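Side-chain contacts in ATP-dependent DNA helicase RecQ (PDB 3IUO), which probably couples ATP hydrolysis to 3'-5' unwinding of duplex DNA in the full-length enzyme, of which this chain is the helical C-terminal domain: residues Glu54-Tyr58 with Ser59-Ile63; Ile81-Tyr84 with Phe85-Thr89; Ile114-Leu117 with Ser118-Asn122. All coordinates share one frame; numbering follows the deposited sequence.

All three contacts are local, lie at or near the C-terminal end of a helix, and reach the second subunit. Interactions 1 and 3 lie nearer the chain centre (about 9 and 10 Å from their centres), interaction 2 farther out (about 15 Å), with more exposed residues. Interaction 1 ends helix 46-58 inside the helix-turn-helix region with a Schellman turn over buried aliphatic side chains. Interaction 2, near the end of helix 75-87, is richest in aromatic rings. Interaction 3 occupies the last turns of helix 106-121, combining a salt bridge with a Met-aromatic contact. It touches both others: Arg62 bonds backbone carbonyls of 118-122, and Phe82 packs on Lys115 and Glu119. Interactions 1 and 2 do not touch.

Interaction 1 of 3, residues Glu54-Tyr58 with Ser59-Ile63; sequences ETIVY and SGTRI
Ser59 and Gly60 turn their backbone N-H groups back onto the last turn of helix 46-58. Ser59 N makes an ordinary helical bond to Thr55 O at 3.1 Å. Gly60 N bonds to Val57 O at 3.0 Å, coming in from well above that carbonyl's plane, and a longer, weak bond joins Thr61 N to Ile56 O (3.4 Å). These last two, with the positive phi of 110° at Gly60, make a Schellman motif, and glycine suits the spot because it has no CB to press against the carbonyl O of Ser59.

One side-chain hydroxyl joins in. Ser59 OG, lodged between its own N and carbonyl carbon (chi1 86°), donates to Ile56 O at 2.7 Å. That carbonyl is therefore gripped by one short hydroxyl bond and by weak bonds from the N-H groups of Ser59 and Thr61.

The apolar contacts lie beneath. Ile56 CG2 sits 3.6 Å from Thr61 CB and also comes near Ile63 CG2. Farther along, Val57 CG2 meets Ile63 CD1 at 3.6 Å, the two side chains crossing at about a right angle. Ile63 has its CG1 branch over its own backbone (chi1 57°), which carries CD1 to Val57. Ile56 also rests on Ile25 and Val26 of helix 15-30.

Chemically, then, this stretch of the helix-turn-helix region gives the carbonyls of Thr55, Ile56 and Val57 partners and, three residues past Gly60, returns Ile63 to the helix as a buried isoleucine packed between the end of helix 46-58 and Ile114 of helix 106-121.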
# COMPACT_ATOMS: atom_id res chain seq x y z
N GLU B 54 -5.34 6.81 -9.88
CA GLU B 54 -4.64 6.48 -8.64
C GLU B 54 -3.99 7.72 -7.97
O GLU B 54 -4.14 7.94 -6.77
CB GLU B 54 -3.60 5.39 -8.89
CG GLU B 54 -4.28 4.06 -9.18
CD GLU B 54 -3.39 3.00 -9.87
OE1 GLU B 54 -2.28 3.29 -10.36
OE2 GLU B 54 -3.85 1.85 -9.97
N THR B 55 -3.28 8.52 -8.76
CA THR B 55 -2.67 9.75 -8.26
C THR B 55 -3.73 10.65 -7.58
O THR B 55 -3.54 11.15 -6.44
CB THR B 55 -1.97 10.47 -9.41
OG1 THR B 55 -0.86 9.66 -9.86
CG2 THR B 55 -1.46 11.81 -8.94
N ILE B 56 -4.87 10.79 -8.25
CA ILE B 56 -5.99 11.57 -7.71
C ILE B 56 -6.47 11.01 -6.36
O ILE B 56 -6.65 11.75 -5.38
CB ILE B 56 -7.15 11.59 -8.74
CG1 ILE B 56 -6.77 12.48 -9.91
CG2 ILE B 56 -8.50 12.05 -8.10
CD1 ILE B 56 -7.65 12.22 -11.15
N VAL B 57 -6.67 9.70 -6.31
CA VAL B 57 -7.15 9.07 -5.08
C VAL B 57 -6.10 9.19 -3.97
O VAL B 57 -6.45 9.50 -2.81
CB VAL B 57 -7.48 7.62 -5.38
CG1 VAL B 57 -7.71 6.81 -4.07
CG2 VAL B 57 -8.72 7.57 -6.24
N TYR B 58 -4.81 9.00 -4.30
CA TYR B 58 -3.79 9.15 -3.27
C TYR B 58 -3.77 10.54 -2.66
O TYR B 58 -3.39 10.70 -1.51
CB TYR B 58 -2.40 8.84 -3.82
CG TYR B 58 -2.18 7.43 -4.35
CD1 TYR B 58 -3.04 6.36 -4.02
CD2 TYR B 58 -1.13 7.18 -5.22
CE1 TYR B 58 -2.82 5.06 -4.53
CE2 TYR B 58 -0.90 5.90 -5.75
CZ TYR B 58 -1.76 4.86 -5.40
OH TYR B 58 -1.48 3.62 -5.92
N SER B 59 -4.13 11.56 -3.46
CA SER B 59 -4.15 12.95 -3.02
C SER B 59 -5.32 13.30 -2.09
O SER B 59 -5.34 14.39 -1.48
CB SER B 59 -4.11 13.88 -4.22
OG SER B 59 -5.43 14.09 -4.72
N GLY B 60 -6.27 12.37 -1.96
CA GLY B 60 -7.39 12.57 -1.06
C GLY B 60 -8.75 12.80 -1.67
O GLY B 60 -9.73 12.98 -0.93
N THR B 61 -8.84 12.84 -2.99
CA THR B 61 -10.13 13.11 -3.65
C THR B 61 -11.02 11.89 -3.59
O THR B 61 -10.61 10.81 -4.00
CB THR B 61 -9.91 13.53 -5.13
OG1 THR B 61 -9.04 14.68 -5.15
CG2 THR B 61 -11.21 13.88 -5.84
N ARG B 62 -12.21 12.07 -3.03
CA ARG B 62 -13.18 10.98 -2.93
C ARG B 62 -13.94 10.82 -4.23
O ARG B 62 -14.99 11.40 -4.43
CB ARG B 62 -14.14 11.20 -1.74
CG ARG B 62 -14.97 9.96 -1.42
CD ARG B 62 -15.88 10.22 -0.20
NE ARG B 62 -16.66 9.00 0.13
CZ ARG B 62 -16.28 8.06 1.00
NH1 ARG B 62 -15.14 8.15 1.70
NH2 ARG B 62 -17.10 7.01 1.16
N ILE B 63 -13.43 10.00 -5.12
CA ILE B 63 -14.13 9.75 -6.37
C ILE B 63 -14.97 8.49 -6.27
O ILE B 63 -14.61 7.53 -5.54
CB ILE B 63 -13.17 9.62 -7.54
CG1 ILE B 63 -12.17 8.49 -7.27
CG2 ILE B 63 -12.43 10.95 -7.79
CD1 ILE B 63 -11.42 8.07 -8.54

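Interaction 2 of 3, residues Ile81-Tyr84 with Phe85-Thr89; sequences IFEY and FKEST
From Ile81 to Glu87 the backbone keeps regular helical bonding, with Phe85 N to Ile81 O at 3.0 Å, then Lys86 N to Phe82 O and Glu87 N to Glu83 O, before Ser88 leaves helical angles. The helix end is finished by Ser88 itself: its OG donates to Phe85 O at 2.8 Å, and its N bonds the same oxygen from the same face of the carbonyl plane.

Tyr84 and Phe85, though consecutive, form a T-shaped pair. The CD2-CE2 edge of Tyr84 stands over the face of Phe85, CD2 above its centre, with ring centroids 5.0 Å apart and planes at 78°. Tyr84 CG lies anti to the backbone N (chi1 166°), whereas Phe85 CG lies beside its own backbone N (chi1 -77°), which brings the two rings together. Ser88 CB lies over one face of the tyrosine, 4.2 Å from Tyr84 CZ. One turn back, Ile81 CG2 touches Phe85 CE2 at 3.7 Å, the two side chains running the same way.

Lys86 bends at its last torsion, and the model puts NZ over the face of Phe82 as in a cation-pi contact, but too close to the ring for the contact to be relied on. Glu83 OE2 and Glu87 OE1, like charges, are 4.3 Å apart on the exposed side.

Ile81, Phe82 and Phe85 lean on helix 106-121, at Val112, Lys115 and Arg113 among others, while Tyr84 packs on Ala96 and Leu100 of helix 93-100; past the helix, Thr89 meets Gly60 of the second subunit.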
# COMPACT_ATOMS: atom_id res chain seq x y z
N ILE B 81 -12.59 -9.38 -5.03
CA ILE B 81 -11.46 -8.46 -4.92
C ILE B 81 -11.71 -7.45 -3.79
O ILE B 81 -10.80 -7.13 -3.04
CB ILE B 81 -11.18 -7.74 -6.27
CG1 ILE B 81 -10.82 -8.75 -7.37
CG2 ILE B 81 -10.03 -6.75 -6.12
CD1 ILE B 81 -11.01 -8.17 -8.76
N PHE B 82 -12.95 -6.97 -3.67
CA PHE B 82 -13.28 -5.96 -2.64
C PHE B 82 -13.05 -6.61 -1.28
O PHE B 82 -12.47 -5.99 -0.36
CB PHE B 82 -14.73 -5.48 -2.85
CG PHE B 82 -15.08 -4.11 -2.26
CD1 PHE B 82 -14.17 -3.09 -2.15
CD2 PHE B 82 -16.41 -3.83 -1.94
CE1 PHE B 82 -14.55 -1.81 -1.60
CE2 PHE B 82 -16.80 -2.58 -1.43
CZ PHE B 82 -15.85 -1.57 -1.25
N GLU B 83 -13.51 -7.85 -1.13
CA GLU B 83 -13.30 -8.59 0.11
C GLU B 83 -11.83 -8.78 0.43
O GLU B 83 -11.40 -8.63 1.59
CB GLU B 83 -13.99 -9.94 0.10
CG GLU B 83 -14.25 -10.42 1.49
CD GLU B 83 -15.41 -9.66 2.21
OE1 GLU B 83 -16.11 -8.81 1.59
OE2 GLU B 83 -15.63 -9.94 3.41
N TYR B 84 -11.04 -9.08 -0.61
CA TYR B 84 -9.59 -9.14 -0.43
C TYR B 84 -9.06 -7.84 0.19
O TYR B 84 -8.32 -7.87 1.19
CB TYR B 84 -8.86 -9.44 -1.76
CG TYR B 84 -7.40 -9.16 -1.63
CD1 TYR B 84 -6.54 -10.11 -1.08
CD2 TYR B 84 -6.90 -7.89 -1.95
CE1 TYR B 84 -5.18 -9.81 -0.87
CE2 TYR B 84 -5.56 -7.57 -1.75
CZ TYR B 84 -4.70 -8.53 -1.22
OH TYR B 84 -3.39 -8.23 -1.03
N PHE B 85 -9.46 -6.69 -0.35
CA PHE B 85 -8.94 -5.44 0.21
C PHE B 85 -9.42 -5.17 1.64
O PHE B 85 -8.66 -4.71 2.52
CB PHE B 85 -9.21 -4.26 -0.74
CG PHE B 85 -8.25 -4.23 -1.91
CD1 PHE B 85 -6.89 -3.94 -1.68
CD2 PHE B 85 -8.68 -4.54 -3.19
CE1 PHE B 85 -5.97 -3.96 -2.75
CE2 PHE B 85 -7.78 -4.54 -4.28
CZ PHE B 85 -6.43 -4.24 -4.06
N LYS B 86 -10.69 -5.48 1.90
CA LYS B 86 -11.23 -5.29 3.23
C LYS B 86 -10.48 -6.09 4.28
O LYS B 86 -10.34 -5.63 5.40
CB LYS B 86 -12.71 -5.68 3.28
CG LYS B 86 -13.57 -4.66 2.63
CD LYS B 86 -15.01 -5.17 2.53
CE LYS B 86 -15.96 -4.06 2.15
NZ LYS B 86 -15.66 -3.70 0.76
N GLU B 87 -10.01 -7.28 3.90
CA GLU B 87 -9.29 -8.17 4.81
C GLU B 87 -7.77 -8.01 4.80
O GLU B 87 -7.09 -8.57 5.62
CB GLU B 87 -9.66 -9.63 4.53
CG GLU B 87 -11.15 -9.92 4.79
CD GLU B 87 -11.61 -9.55 6.21
OE1 GLU B 87 -12.67 -8.88 6.34
OE2 GLU B 87 -10.94 -9.92 7.21
N SER B 88 -7.27 -7.24 3.84
CA SER B 88 -5.82 -7.08 3.70
C SER B 88 -5.22 -6.20 4.78
O SER B 88 -5.92 -5.43 5.48
CB SER B 88 -5.51 -6.50 2.32
OG SER B 88 -5.93 -5.14 2.28
N THR B 89 -3.90 -6.31 4.94
CA THR B 89 -3.15 -5.41 5.83
C THR B 89 -2.55 -4.30 5.00
O THR B 89 -2.66 -3.15 5.37
CB THR B 89 -2.10 -6.20 6.64
OG1 THR B 89 -2.78 -7.14 7.51
CG2 THR B 89 -1.22 -5.30 7.47

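Interaction 3 of 3, residues Ile114-Leu117 with Ser118-Asn122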
# COMPACT_ATOMS: atom_id res chain seq x y z
N ILE B 114 -8.91 1.22 -6.45
CA ILE B 114 -9.33 2.66 -6.48
C ILE B 114 -10.59 2.86 -5.68
O ILE B 114 -10.67 3.76 -4.83
CB ILE B 114 -9.47 3.17 -7.93
CG1 ILE B 114 -8.07 3.30 -8.56
CG2 ILE B 114 -10.28 4.47 -8.02
CD1 ILE B 114 -8.11 3.24 -10.08
N LYS B 115 -11.60 2.02 -5.94
CA LYS B 115 -12.88 2.11 -5.24
C LYS B 115 -12.65 1.98 -3.71
O LYS B 115 -13.15 2.78 -2.91
CB LYS B 115 -13.77 0.98 -5.75
CG LYS B 115 -15.05 0.81 -4.93
CD LYS B 115 -15.87 -0.31 -5.52
CE LYS B 115 -16.93 -0.81 -4.54
NZ LYS B 115 -18.00 0.22 -4.31
N PHE B 116 -11.90 0.97 -3.33
CA PHE B 116 -11.68 0.71 -1.93
C PHE B 116 -10.92 1.85 -1.23
O PHE B 116 -11.31 2.28 -0.14
CB PHE B 116 -10.90 -0.61 -1.77
CG PHE B 116 -10.50 -0.92 -0.36
CD1 PHE B 116 -11.39 -1.50 0.53
CD2 PHE B 116 -9.22 -0.62 0.05
CE1 PHE B 116 -11.00 -1.79 1.84
CE2 PHE B 116 -8.82 -0.90 1.36
CZ PHE B 116 -9.72 -1.48 2.24
N LEU B 117 -9.79 2.27 -1.82
CA LEU B 117 -9.00 3.36 -1.18
C LEU B 117 -9.79 4.63 -1.04
O LEU B 117 -9.70 5.31 0.02
CB LEU B 117 -7.73 3.64 -1.97
CG LEU B 117 -6.70 2.51 -1.96
CD1 LEU B 117 -5.55 2.89 -2.89
CD2 LEU B 117 -6.20 2.13 -0.55
N SER B 118 -10.53 4.97 -2.08
CA SER B 118 -11.35 6.20 -2.03
C SER B 118 -12.39 6.09 -0.91
O SER B 118 -12.55 7.00 -0.07
CB SER B 118 -12.05 6.44 -3.36
OG SER B 118 -12.81 7.62 -3.28
N GLU B 119 -13.08 4.97 -0.85
CA GLU B 119 -14.14 4.84 0.16
C GLU B 119 -13.61 4.90 1.59
O GLU B 119 -14.20 5.55 2.48
CB GLU B 119 -14.87 3.53 -0.05
CG GLU B 119 -15.85 3.64 -1.18
CD GLU B 119 -16.75 2.43 -1.37
OE1 GLU B 119 -16.91 1.62 -0.40
OE2 GLU B 119 -17.34 2.33 -2.49
N MSE B 120 -12.51 4.19 1.84
CA MSE B 120 -12.03 4.03 3.21
C MSE B 120 -11.25 5.21 3.74
O MSE B 120 -11.05 5.33 4.95
CB MSE B 120 -11.20 2.74 3.34
CG MSE B 120 -11.99 1.51 2.92
SE MSE B 120 -13.70 1.29 3.86
CE MSE B 120 -14.62 0.29 2.44
N ALA B 121 -10.74 6.05 2.85
CA ALA B 121 -9.86 7.13 3.28
C ALA B 121 -10.26 8.55 2.90
O ALA B 121 -9.87 9.50 3.59
CB ALA B 121 -8.37 6.87 2.84
N ASN B 122 -11.03 8.73 1.81
CA ASN B 122 -11.11 10.08 1.23
C ASN B 122 -12.40 10.82 1.52
O ASN B 122 -13.33 10.19 2.04
CB ASN B 122 -10.89 10.02 -0.27
CG ASN B 122 -9.46 9.65 -0.64
OD1 ASN B 122 -9.13 9.46 -1.82
ND2 ASN B 122 -8.59 9.57 0.33
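Lys115 and Glu119, one helical turn apart, are joined by a salt bridge, Lys115 NZ to Glu119 OE2 at 2.9 Å. The ammonium comes to the syn side of the carboxylate, 27° out of its plane. Lys115 runs out extended from a CG anti to the backbone N (chi1 171°) and bends only at its tip, which turns NZ to the glutamate. The same nitrogen has a second anionic partner in Asp66, so two carboxylates share its charge, an arrangement that should favour the charged forms of all three groups.

The next pair is a CH-pi contact: selenomethionine Met120 lays its CG over one face of the Phe116 ring, 3.9 Å from the centroid and 3.6 Å from Phe116 CE1. Its SE adds a Met-aromatic contact, oblique and farther off at 5.2 Å from the centroid, and the bend at chi2 (-55°) folds the chain back so that CE also approaches the ring.

In this all-helical domain, helix 106-121 packs against both helix 75-87, where Phe82 and Lys86 meet Phe116, and helix 46-58, where Val57 meets Ile114 and Leu117.

Backbone bonds hold these turns: Ser118 N to Ile114 O and Met120 N to Phe116 O, both at 3.0 Å, then a weak one from Ala121 N to Leu117 O. Ser118 OG bonds Ile63 O, and Leu117 and Ala121 pack on Thr89 of the second subunit.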